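Long-range contact in nascent polypeptide-associated complex subunit alpha-like UBA domain-containing protein (Chaetomium thermophilum, PDB 5NNP), which binds an N-terminal acetyltransferase-like protein through its C-terminal UBA domain and, as a HYPK-type protein, probably regulates it: residues 9-14 / 27-32. Sequence-based numbering, arbitrary orientation.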
ATOM      1  N   ALA C   9     -31.594   1.625 -30.206  1.00 63.99           N
ATOM      2  CA  ALA C   9     -31.255   0.212 -30.375  1.00 62.73           C
ATOM      3  C   ALA C   9     -29.748  -0.002 -30.239  1.00 57.16           C
ATOM      4  O   ALA C   9     -29.316  -1.017 -29.713  1.00 59.32           O
ATOM      5  CB  ALA C   9     -31.747  -0.310 -31.717  1.00 61.19           C
ATOM      6  N   ASP C  10     -28.947   0.953 -30.698  1.00 56.30           N
ATOM      7  CA  ASP C  10     -27.497   0.842 -30.540  1.00 63.81           C
ATOM      8  C   ASP C  10     -27.107   0.877 -29.068  1.00 65.40           C
ATOM      9  O   ASP C  10     -26.255   0.100 -28.617  1.00 67.76           O
ATOM     10  CB  ASP C  10     -26.765   1.962 -31.284  1.00 65.09           C
ATOM     11  CG  ASP C  10     -26.764   1.772 -32.788  1.00 69.69           C
ATOM     12  OD1 ASP C  10     -26.901   0.623 -33.264  1.00 69.09           O
ATOM     13  OD2 ASP C  10     -26.608   2.789 -33.494  1.00 76.72           O
ATOM     14  N   VAL C  11     -27.728   1.793 -28.330  1.00 57.25           N
ATOM     15  CA  VAL C  11     -27.469   1.937 -26.905  1.00 50.90           C
ATOM     16  C   VAL C  11     -27.822   0.648 -26.149  1.00 52.77           C
ATOM     17  O   VAL C  11     -27.099   0.230 -25.240  1.00 48.12           O
ATOM     18  CB  VAL C  11     -28.269   3.127 -26.314  1.00 51.22           C
ATOM     19  CG1 VAL C  11     -28.224   3.115 -24.785  1.00 48.15           C
ATOM     20  CG2 VAL C  11     -27.742   4.440 -26.855  1.00 51.65           C
ATOM     21  N   ASN C  12     -28.938   0.029 -26.524  1.00 48.49           N
ATOM     22  CA  ASN C  12     -29.352  -1.220 -25.898  1.00 55.81           C
ATOM     23  C   ASN C  12     -28.451  -2.377 -26.300  1.00 55.11           C
ATOM     24  O   ASN C  12     -28.276  -3.332 -25.543  1.00 56.82           O
ATOM     25  CB  ASN C  12     -30.801  -1.547 -26.246  1.00 53.63           C
ATOM     26  CG  ASN C  12     -31.778  -0.578 -25.613  1.00 64.91           C
ATOM     27  OD1 ASN C  12     -31.436   0.134 -24.669  1.00 63.18           O
ATOM     28  ND2 ASN C  12     -33.003  -0.543 -26.130  1.00 74.09           N
ATOM     29  N   LEU C  13     -27.881  -2.284 -27.496  1.00 49.59           N
ATOM     30  CA  LEU C  13     -26.975  -3.309 -27.976  1.00 56.28           C
ATOM     31  C   LEU C  13     -25.677  -3.254 -27.180  1.00 60.67           C
ATOM     32  O   LEU C  13     -25.206  -4.275 -26.692  1.00 63.87           O
ATOM     33  CB  LEU C  13     -26.691  -3.144 -29.466  1.00 52.91           C
ATOM     34  CG  LEU C  13     -25.699  -4.167 -30.032  1.00 53.32           C
ATOM     35  CD1 LEU C  13     -26.341  -5.539 -30.198  1.00 52.16           C
ATOM     36  CD2 LEU C  13     -25.115  -3.675 -31.352  1.00 52.46           C
ATOM     37  N   LEU C  14     -25.109  -2.060 -27.044  1.00 57.77           N
ATOM     38  CA  LEU C  14     -23.885  -1.898 -26.259  1.00 56.58           C
ATOM     39  C   LEU C  14     -24.100  -2.255 -24.794  1.00 55.14           C
ATOM     40  O   LEU C  14     -23.209  -2.812 -24.150  1.00 50.64           O
ATOM     41  CB  LEU C  14     -23.350  -0.471 -26.369  1.00 51.24           C
ATOM     42  CG  LEU C  14     -22.441  -0.188 -27.565  1.00 54.29           C
ATOM     43  CD1 LEU C  14     -23.176  -0.387 -28.869  1.00 56.82           C
ATOM     44  CD2 LEU C  14     -21.927   1.220 -27.483  1.00 60.65           C
ATOM     45  N   GLU C  27     -22.417   7.474 -23.909  1.00 56.44           N
ATOM     46  CA  GLU C  27     -21.208   8.267 -23.947  1.00 60.69           C
ATOM     47  C   GLU C  27     -20.197   7.674 -24.935  1.00 62.40           C
ATOM     48  O   GLU C  27     -19.589   8.410 -25.708  1.00 63.03           O
ATOM     49  CB  GLU C  27     -20.616   8.357 -22.542  1.00 66.96           C
ATOM     50  CG  GLU C  27     -19.358   9.167 -22.439  1.00 79.38           C
ATOM     51  CD  GLU C  27     -18.679   8.993 -21.094  1.00 89.14           C
ATOM     52  OE1 GLU C  27     -19.328   8.465 -20.160  1.00 89.08           O
ATOM     53  OE2 GLU C  27     -17.495   9.378 -20.979  1.00 94.73           O
ATOM     54  N   LEU C  28     -20.036   6.348 -24.919  1.00 57.70           N
ATOM     55  CA  LEU C  28     -19.080   5.684 -25.806  1.00 51.90           C
ATOM     56  C   LEU C  28     -19.525   5.870 -27.242  1.00 52.85           C
ATOM     57  O   LEU C  28     -18.722   6.204 -28.111  1.00 59.39           O
ATOM     58  CB  LEU C  28     -18.937   4.190 -25.475  1.00 49.30           C
ATOM     59  CG  LEU C  28     -18.068   3.320 -26.413  1.00 49.09           C
ATOM     60  CD1 LEU C  28     -16.650   3.830 -26.478  1.00 45.68           C
ATOM     61  CD2 LEU C  28     -18.063   1.831 -26.025  1.00 44.73           C
ATOM     62  N   LEU C  29     -20.812   5.649 -27.484  1.00 48.51           N
ATOM     63  CA  LEU C  29     -21.393   5.873 -28.800  1.00 41.20           C
ATOM     64  C   LEU C  29     -21.241   7.319 -29.260  1.00 52.29           C
ATOM     65  O   LEU C  29     -20.948   7.571 -30.432  1.00 51.05           O
ATOM     66  CB  LEU C  29     -22.863   5.492 -28.796  1.00 45.36           C
ATOM     67  CG  LEU C  29     -23.131   4.008 -29.001  1.00 56.76           C
ATOM     68  CD1 LEU C  29     -24.571   3.640 -28.639  1.00 54.76           C
ATOM     69  CD2 LEU C  29     -22.799   3.640 -30.439  1.00 60.40           C
ATOM     70  N   LYS C  30     -21.443   8.271 -28.344  1.00 52.65           N
ATOM     71  CA  LYS C  30     -21.340   9.684 -28.702  1.00 59.18           C
ATOM     72  C   LYS C  30     -19.880  10.005 -29.036  1.00 62.03           C
ATOM     73  O   LYS C  30     -19.586  10.911 -29.817  1.00 69.85           O
ATOM     74  CB  LYS C  30     -21.868  10.596 -27.576  1.00 71.07           C
ATOM     75  CG  LYS C  30     -22.131  12.053 -28.027  1.00 82.50           C
ATOM     76  CD  LYS C  30     -22.328  13.062 -26.871  1.00 92.30           C
ATOM     77  CE  LYS C  30     -22.274  14.530 -27.369  1.00 78.86           C
ATOM     78  NZ  LYS C  30     -22.473  15.573 -26.309  1.00 76.07           N
ATOM     79  N   ALA C  31     -18.971   9.235 -28.455  1.00 59.59           N
ATOM     80  CA  ALA C  31     -17.546   9.417 -28.676  1.00 56.04           C
ATOM     81  C   ALA C  31     -17.142   8.998 -30.081  1.00 61.98           C
ATOM     82  O   ALA C  31     -16.055   9.319 -30.548  1.00 69.52           O
ATOM     83  CB  ALA C  31     -16.771   8.626 -27.658  1.00 46.65           C
ATOM     84  N   HIS C  32     -18.023   8.271 -30.751  1.00 56.29           N
ATOM     85  CA  HIS C  32     -17.716   7.740 -32.067  1.00 57.37           C
ATOM     86  C   HIS C  32     -18.780   8.134 -33.075  1.00 65.30           C
ATOM     87  O   HIS C  32     -18.992   7.443 -34.072  1.00 64.47           O
ATOM     88  CB  HIS C  32     -17.568   6.223 -32.000  1.00 53.90           C
ATOM     89  CG  HIS C  32     -16.367   5.777 -31.233  1.00 54.33           C
ATOM     90  ND1 HIS C  32     -15.145   5.557 -31.833  1.00 57.94           N
ATOM     91  CD2 HIS C  32     -16.189   5.531 -29.913  1.00 48.60           C
ATOM     92  CE1 HIS C  32     -14.268   5.185 -30.917  1.00 51.43           C
ATOM     93  NE2 HIS C  32     -14.877   5.159 -29.744  1.00 48.92           N
TER
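In the three-helix core of this C-terminal UBA domain, Leu-29 of helix 22-30 meets Asp-10, Val-11 and Leu-14 of helix 8-18, a worked example of how one leucine can pack into the interface between two helices in a very small domain. The backbones approach to 7.5 Å between the CA atoms of Val-11 and Leu-29. The side chain of Leu-29 extends toward helix 8-18, with CD1 anti to CA (chi2 166°), and this methyl reaches the backbone of the first helix, 3.7 Å from Val-11 N. It also touches the near methyl of Val-11, CG2 to CD1 at 3.7 Å, and the methylene of Asp-10, CB to CD1 at 3.8 Å. Leu-14 comes tip to tip with Leu-29: its CD2 lies 3.4 Å from Leu-29 CG and 3.9 Å from Leu-29 CD2. The same Leu-14 methyl extends the apolar patch to Leu-28, CD2 to CD2 at 4.2 Å. An alanine in place of Leu-29 would probably open a gap between the helices, leaving Val-11 CG2 without its methyl partner across the contact and Leu-14 CD2 with only the more distant Leu-28. Asp-10 divides its roles, lending CB to this core while its OD1 forms a salt bridge with Lys-730 of the N-terminal acetyltransferase-like protein chain. Val-6 also packs on both Val-11 and Leu-29. Helix 36-43 joins the core through Ala-36 against Asp-10 and Tyr-43 against Leu-28, giving a compact three-helix bundle around a small hydrophobic core, typical of the UBA fold.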